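Local atomic coordinates of PfVFT1 (Plasmodium falciparum, PDB entry 5JKQ), a protein that probably binds a small solute between the two lobes of a Venus flytrap domain, as solute-binding proteins do. Residues A13-D18 against E71-K76; N134-L139 against H145-Y150. The protein carries 3 engineered substitutions. All blocks are in the same frame, centred on the assembly; numbering follows the deposited sequence.

Contact 1 (A13-D18 against E71-K76). Engineered in segment 13-18: A13 (natural residue Ser).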
loop_
_atom_site.group_PDB
_atom_site.type_symbol
_atom_site.label_atom_id
_atom_site.label_comp_id
_atom_site.label_asym_id
_atom_site.label_seq_id
_atom_site.Cartn_x
_atom_site.Cartn_y
_atom_site.Cartn_z
ATOM N N ALA A 13 16.047 -5.650 11.679
ATOM C CA ALA A 13 14.648 -5.235 11.623
ATOM C C ALA A 13 13.697 -6.429 11.685
ATOM O O ALA A 13 12.484 -6.265 11.553
ATOM C CB ALA A 13 14.394 -4.434 10.355
ATOM N N LYS A 14 14.239 -7.627 11.892
ATOM C CA LYS A 14 13.426 -8.838 11.842
ATOM C C LYS A 14 12.340 -8.838 12.912
ATOM O O LYS A 14 11.165 -9.051 12.614
ATOM C CB LYS A 14 14.297 -10.084 12.001
ATOM C CG LYS A 14 13.589 -11.370 11.584
ATOM C CD LYS A 14 13.856 -12.493 12.564
ATOM C CE LYS A 14 13.164 -13.782 12.162
ATOM N NZ LYS A 14 11.679 -13.655 12.147
ATOM N N ARG A 15 12.734 -8.601 14.158
ATOM C CA ARG A 15 11.785 -8.596 15.264
ATOM C C ARG A 15 10.819 -7.417 15.149
ATOM O O ARG A 15 9.658 -7.520 15.543
ATOM C CB ARG A 15 12.527 -8.553 16.600
ATOM C CG ARG A 15 11.644 -8.812 17.808
ATOM C CD ARG A 15 12.483 -9.193 19.016
ATOM N NE ARG A 15 13.439 -8.143 19.377
ATOM C CZ ARG A 15 13.469 -7.499 20.543
ATOM N NH1 ARG A 15 12.598 -7.779 21.509
ATOM N NH2 ARG A 15 14.389 -6.566 20.749
ATOM N N LEU A 16 11.303 -6.305 14.605
ATOM C CA LEU A 16 10.457 -5.143 14.356
ATOM C C LEU A 16 9.359 -5.491 13.352
ATOM O O LEU A 16 8.206 -5.101 13.522
ATOM C CB LEU A 16 11.298 -3.966 13.849
ATOM C CG LEU A 16 10.557 -2.769 13.244
ATOM C CD1 LEU A 16 9.620 -2.124 14.260
ATOM C CD2 LEU A 16 11.554 -1.749 12.704
ATOM N N ILE A 17 9.724 -6.234 12.311
ATOM C CA ILE A 17 8.769 -6.645 11.287
ATOM C C ILE A 17 7.758 -7.638 11.855
ATOM O O ILE A 17 6.575 -7.585 11.523
ATOM C CB ILE A 17 9.493 -7.274 10.072
ATOM C CG1 ILE A 17 10.318 -6.212 9.348
ATOM C CG2 ILE A 17 8.500 -7.888 9.080
ATOM C CD1 ILE A 17 11.417 -6.776 8.486
ATOM N N ASP A 18 8.228 -8.537 12.712
ATOM C CA ASP A 18 7.371 -9.584 13.259
ATOM C C ASP A 18 6.336 -9.028 14.234
ATOM O O ASP A 18 5.157 -9.371 14.151
ATOM C CB ASP A 18 8.214 -10.656 13.952
ATOM C CG ASP A 18 9.121 -11.397 12.988
ATOM O OD1 ASP A 18 8.781 -11.478 11.787
ATOM O OD2 ASP A 18 10.172 -11.904 13.430
ATOM N N GLU A 71 16.226 -0.544 20.262
ATOM C CA GLU A 71 16.465 0.894 20.246
ATOM C C GLU A 71 15.151 1.640 20.457
ATOM O O GLU A 71 15.076 2.582 21.248
ATOM C CB GLU A 71 17.111 1.326 18.927
ATOM C CG GLU A 71 18.447 0.656 18.637
ATOM C CD GLU A 71 19.042 1.092 17.310
ATOM O OE1 GLU A 71 18.485 2.014 16.677
ATOM O OE2 GLU A 71 20.069 0.512 16.901
ATOM N N ILE A 72 14.120 1.205 19.741
ATOM C CA ILE A 72 12.789 1.791 19.857
ATOM C C ILE A 72 12.281 1.673 21.291
ATOM O O ILE A 72 11.702 2.615 21.832
ATOM C CB ILE A 72 11.797 1.108 18.884
ATOM C CG1 ILE A 72 12.176 1.437 17.441
ATOM C CG2 ILE A 72 10.353 1.553 19.141
ATOM C CD1 ILE A 72 11.605 0.472 16.425
ATOM N N ILE A 73 12.518 0.516 21.902
ATOM C CA ILE A 73 12.043 0.242 23.255
ATOM C C ILE A 73 12.714 1.150 24.283
ATOM O O ILE A 73 12.049 1.694 25.165
ATOM C CB ILE A 73 12.282 -1.240 23.637
ATOM C CG1 ILE A 73 11.346 -2.137 22.830
ATOM C CG2 ILE A 73 12.034 -1.484 25.131
ATOM C CD1 ILE A 73 11.700 -3.610 22.880
ATOM N N LYS A 74 14.029 1.314 24.169
ATOM C CA LYS A 74 14.782 2.103 25.138
ATOM C C LYS A 74 14.407 3.582 25.086
ATOM O O LYS A 74 14.341 4.248 26.119
ATOM C CB LYS A 74 16.282 1.930 24.907
ATOM C CG LYS A 74 16.825 0.610 25.435
ATOM C CD LYS A 74 18.224 0.319 24.912
ATOM C CE LYS A 74 18.801 -0.935 25.550
ATOM N NZ LYS A 74 19.841 -1.581 24.698
ATOM N N LYS A 75 14.151 4.089 23.883
ATOM C CA LYS A 75 13.789 5.493 23.706
ATOM C C LYS A 75 12.278 5.720 23.774
ATOM O O LYS A 75 11.827 6.865 23.810
ATOM C CB LYS A 75 14.327 6.011 22.371
ATOM C CG LYS A 75 15.761 6.520 22.436
ATOM C CD LYS A 75 16.639 5.877 21.374
ATOM C CE LYS A 75 16.203 6.259 19.965
ATOM N NZ LYS A 75 17.036 5.592 18.924
ATOM N N LYS A 76 11.507 4.634 23.806
ATOM C CA LYS A 76 10.049 4.717 23.727
ATOM C C LYS A 76 9.635 5.593 22.545
ATOM O O LYS A 76 8.731 6.424 22.655
ATOM C CB LYS A 76 9.453 5.263 25.032
ATOM C CG LYS A 76 9.394 4.258 26.176
ATOM C CD LYS A 76 8.574 4.812 27.341
ATOM C CE LYS A 76 8.282 3.754 28.398
ATOM N NZ LYS A 76 9.493 3.348 29.168
#

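Contact 2 (N134-L139 against H145-Y150). With SO4 (sulfate ion), chain E.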
loop_
_atom_site.group_PDB
_atom_site.type_symbol
_atom_site.label_atom_id
_atom_site.label_comp_id
_atom_site.label_asym_id
_atom_site.label_seq_id
_atom_site.Cartn_x
_atom_site.Cartn_y
_atom_site.Cartn_z
ATOM N N ASN A 134 12.847 11.462 -0.919
ATOM C CA ASN A 134 13.112 10.037 -1.106
ATOM C C ASN A 134 13.193 9.353 0.256
ATOM O O ASN A 134 14.203 9.453 0.956
ATOM C CB ASN A 134 14.407 9.823 -1.899
ATOM C CG ASN A 134 14.624 8.368 -2.297
ATOM O OD1 ASN A 134 14.347 7.447 -1.528
ATOM N ND2 ASN A 134 15.127 8.159 -3.508
ATOM N N VAL A 135 12.122 8.660 0.627
ATOM C CA VAL A 135 12.039 8.023 1.934
ATOM C C VAL A 135 12.931 6.786 1.988
ATOM O O VAL A 135 13.465 6.445 3.043
ATOM C CB VAL A 135 10.585 7.628 2.278
ATOM C CG1 VAL A 135 10.492 7.061 3.689
ATOM C CG2 VAL A 135 9.664 8.829 2.140
ATOM N N PHE A 136 13.100 6.123 0.848
ATOM C CA PHE A 136 13.885 4.894 0.796
ATOM C C PHE A 136 15.375 5.158 1.027
ATOM O O PHE A 136 16.102 4.276 1.486
ATOM C CB PHE A 136 13.676 4.186 -0.546
ATOM C CG PHE A 136 12.261 3.729 -0.774
ATOM C CD1 PHE A 136 11.666 2.818 0.084
ATOM C CD2 PHE A 136 11.528 4.208 -1.847
ATOM C CE1 PHE A 136 10.366 2.398 -0.120
ATOM C CE2 PHE A 136 10.226 3.787 -2.058
ATOM C CZ PHE A 136 9.646 2.882 -1.194
ATOM N N VAL A 137 15.824 6.369 0.710
ATOM C CA VAL A 137 17.200 6.770 0.983
ATOM C C VAL A 137 17.380 6.960 2.485
ATOM O O VAL A 137 18.345 6.471 3.072
ATOM C CB VAL A 137 17.575 8.069 0.221
ATOM C CG1 VAL A 137 18.686 8.850 0.931
ATOM C CG2 VAL A 137 17.988 7.739 -1.203
ATOM N N ALA A 138 16.436 7.668 3.098
ATOM C CA ALA A 138 16.463 7.907 4.535
ATOM C C ALA A 138 16.413 6.588 5.295
ATOM O O ALA A 138 17.041 6.438 6.345
ATOM C CB ALA A 138 15.306 8.801 4.945
ATOM N N LEU A 139 15.669 5.630 4.751
ATOM C CA LEU A 139 15.538 4.320 5.369
ATOM C C LEU A 139 16.864 3.567 5.325
ATOM O O LEU A 139 17.300 3.002 6.329
ATOM C CB LEU A 139 14.447 3.506 4.673
ATOM C CG LEU A 139 14.134 2.138 5.284
ATOM C CD1 LEU A 139 13.601 2.280 6.704
ATOM C CD2 LEU A 139 13.141 1.389 4.414
ATOM N N HIS A 145 13.232 4.235 11.171
ATOM C CA HIS A 145 13.094 2.803 11.401
ATOM C C HIS A 145 12.146 2.187 10.374
ATOM O O HIS A 145 12.231 0.996 10.070
ATOM C CB HIS A 145 12.575 2.535 12.815
ATOM C CG HIS A 145 13.408 3.154 13.894
ATOM N ND1 HIS A 145 12.862 3.876 14.933
ATOM C CD2 HIS A 145 14.747 3.151 14.100
ATOM C CE1 HIS A 145 13.827 4.296 15.730
ATOM N NE2 HIS A 145 14.982 3.869 15.247
HETATM N N MSE A 146 11.259 3.020 9.832
HETATM C CA MSE A 146 10.150 2.557 9.005
HETATM C C MSE A 146 9.686 3.573 7.984
HETATM O O MSE A 146 9.787 4.778 8.208
HETATM C CB MSE A 146 8.945 2.228 9.873
HETATM C CG MSE A 146 8.920 0.871 10.481
HETATM SE SE MSE A 146 7.262 0.722 11.478
HETATM C CE MSE A 146 6.116 0.082 10.040
ATOM N N THR A 147 9.126 3.076 6.889
ATOM C CA THR A 147 8.315 3.902 6.009
ATOM C C THR A 147 6.875 3.827 6.498
ATOM O O THR A 147 6.524 2.942 7.281
ATOM C CB THR A 147 8.383 3.440 4.542
ATOM O OG1 THR A 147 7.722 2.175 4.406
ATOM C CG2 THR A 147 9.827 3.323 4.074
ATOM N N ASP A 148 6.044 4.756 6.043
ATOM C CA ASP A 148 4.613 4.684 6.297
ATOM C C ASP A 148 4.058 3.436 5.610
ATOM O O ASP A 148 4.723 2.846 4.761
ATOM C CB ASP A 148 3.912 5.948 5.792
ATOM C CG ASP A 148 2.513 6.104 6.351
ATOM O OD1 ASP A 148 1.624 5.319 5.959
ATOM O OD2 ASP A 148 2.299 7.021 7.174
ATOM N N ASN A 149 2.845 3.032 5.976
ATOM C CA ASN A 149 2.251 1.821 5.412
ATOM C C ASN A 149 1.644 2.018 4.024
ATOM O O ASN A 149 1.353 1.040 3.337
ATOM C CB ASN A 149 1.166 1.274 6.346
ATOM C CG ASN A 149 1.695 0.931 7.724
ATOM O OD1 ASN A 149 2.452 -0.024 7.891
ATOM N ND2 ASN A 149 1.281 1.701 8.725
ATOM N N TYR A 150 1.446 3.266 3.606
ATOM C CA TYR A 150 0.685 3.530 2.385
ATOM C C TYR A 150 1.471 3.212 1.119
ATOM O O TYR A 150 0.887 3.081 0.045
ATOM C CB TYR A 150 0.195 4.989 2.344
ATOM C CG TYR A 150 1.262 6.067 2.260
ATOM C CD1 TYR A 150 2.052 6.218 1.125
ATOM C CD2 TYR A 150 1.440 6.969 3.301
ATOM C CE1 TYR A 150 3.010 7.210 1.047
ATOM C CE2 TYR A 150 2.393 7.967 3.230
ATOM C CZ TYR A 150 3.174 8.083 2.101
ATOM O OH TYR A 150 4.124 9.074 2.025
HETATM S S SO4 E . 15.196 14.372 1.018
HETATM O O1 SO4 E . 14.858 13.002 0.640
HETATM O O2 SO4 E . 16.046 14.362 2.205
HETATM O O3 SO4 E . 13.977 15.122 1.314
HETATM O O4 SO4 E . 15.905 15.011 -0.086
#

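Contact 1 (A13-D18 against E71-K76)
The guanidinium of R15 meets the side chain of I73 at a slant: the nearest atoms, R15 NH1 and I73 CD1, are 4.5 Å apart. The nitrogens themselves are occupied by the loop that precedes helix 68-75. NE forms a salt bridge with D67, and NH1 donates to the carbonyl oxygens of N60 and K62. These bonds fix the rotation of the group, so that a charged residue can lie against a buried isoleucine while its polar atoms are satisfied.

One residue further on, the contact becomes purely apolar. L16 CD1 touches I72 CD1 at 3.9 Å, and the two side chains cross at about a right angle. L16 reaches across because its CG is anti to the backbone N (chi1 167°), whereas I72 sends CG1 and its terminal methyl forward from a CB that already points at the other helix. With L16 CA and I72 CA 9.2 Å apart, only branch ends meet. W111 of helix 102-118 packs against both residues, and F280 of strand 265-281 against L16, so the pair belongs to a core shared by three helices and a strand in one lobe of the bi-lobed Venus flytrap fold.

Both helices have an end here. A13, an engineered alanine, occupies the N-cap of helix 14-29, and its O accepts from I17 N at 2.9 Å. Helix 68-75 stops in a Schellman motif with K76, at positive phi, as the C-prime residue; the bond from K76 N to I73 O is weak at 3.3 Å. On the side of helix 14-29 turned from I72, K14 NZ forms a salt bridge at 2.6 Å with D18 OD2, which accepts through its syn lone pair.

Contact 2 (N134-L139 against H145-Y150)
V135, F136 and L139 converge on one methyl group, CG2 of T147. V135 CG1 lies 3.8 Å from T147 CG2, L139 CD2 comes to 3.9 Å from the same carbon, and F136 CE1 brings its ring in obliquely. L139 and T147 cross at about a right angle, and the other branch of the leucine rests on backbone, with CD1 3.9 Å from H145 O.

No hydrogen bond spans the contact; polar groups find partners within their own segment or beyond the pair. T147 holds OG1 between its backbone N and carbonyl carbon (chi1 69°), which turns CG2 to the helix and lets the hydroxyl donate to D148 O at 3.1 Å and accept from Y279 N. D148 OD1 receives Y150 N through its anti lone pair, an Asx turn. N134 caps the helix: V137 N approaches N134 OD1 at 2.9 Å from above the carbonyl plane. A sulfate ion, probably from the crystallisation liquor, accepts from the backbone N of N134 and D133.

Helix 135-140 joins the two outer strands of a three-stranded parallel sheet, 126-132 and 146-147, which lie on either side of strand 77-83: a beta-alpha-beta crossover.

From the N terminus, helix 14-29 comes first, and contact 1 closes a loop of 52 residues when helix 68-75 returns beside it. The chain then enters strand 77-83, and only after helix 102-118 and strand 126-132 does contact 2 open; it closes a tight loop of five residues. The two loops follow in series, neither enclosing nor crossing the other. In space they adjoin, their centres about 15 Å apart, with H145 as their common neighbour: I72 CG1 packs 3.6 Å from H145 ND1, and L16 CD2 reaches H145 O. The helix pair of contact 1 thus meets the residue that leads into strand 146-147, which contact 2 ties to helix 135-140.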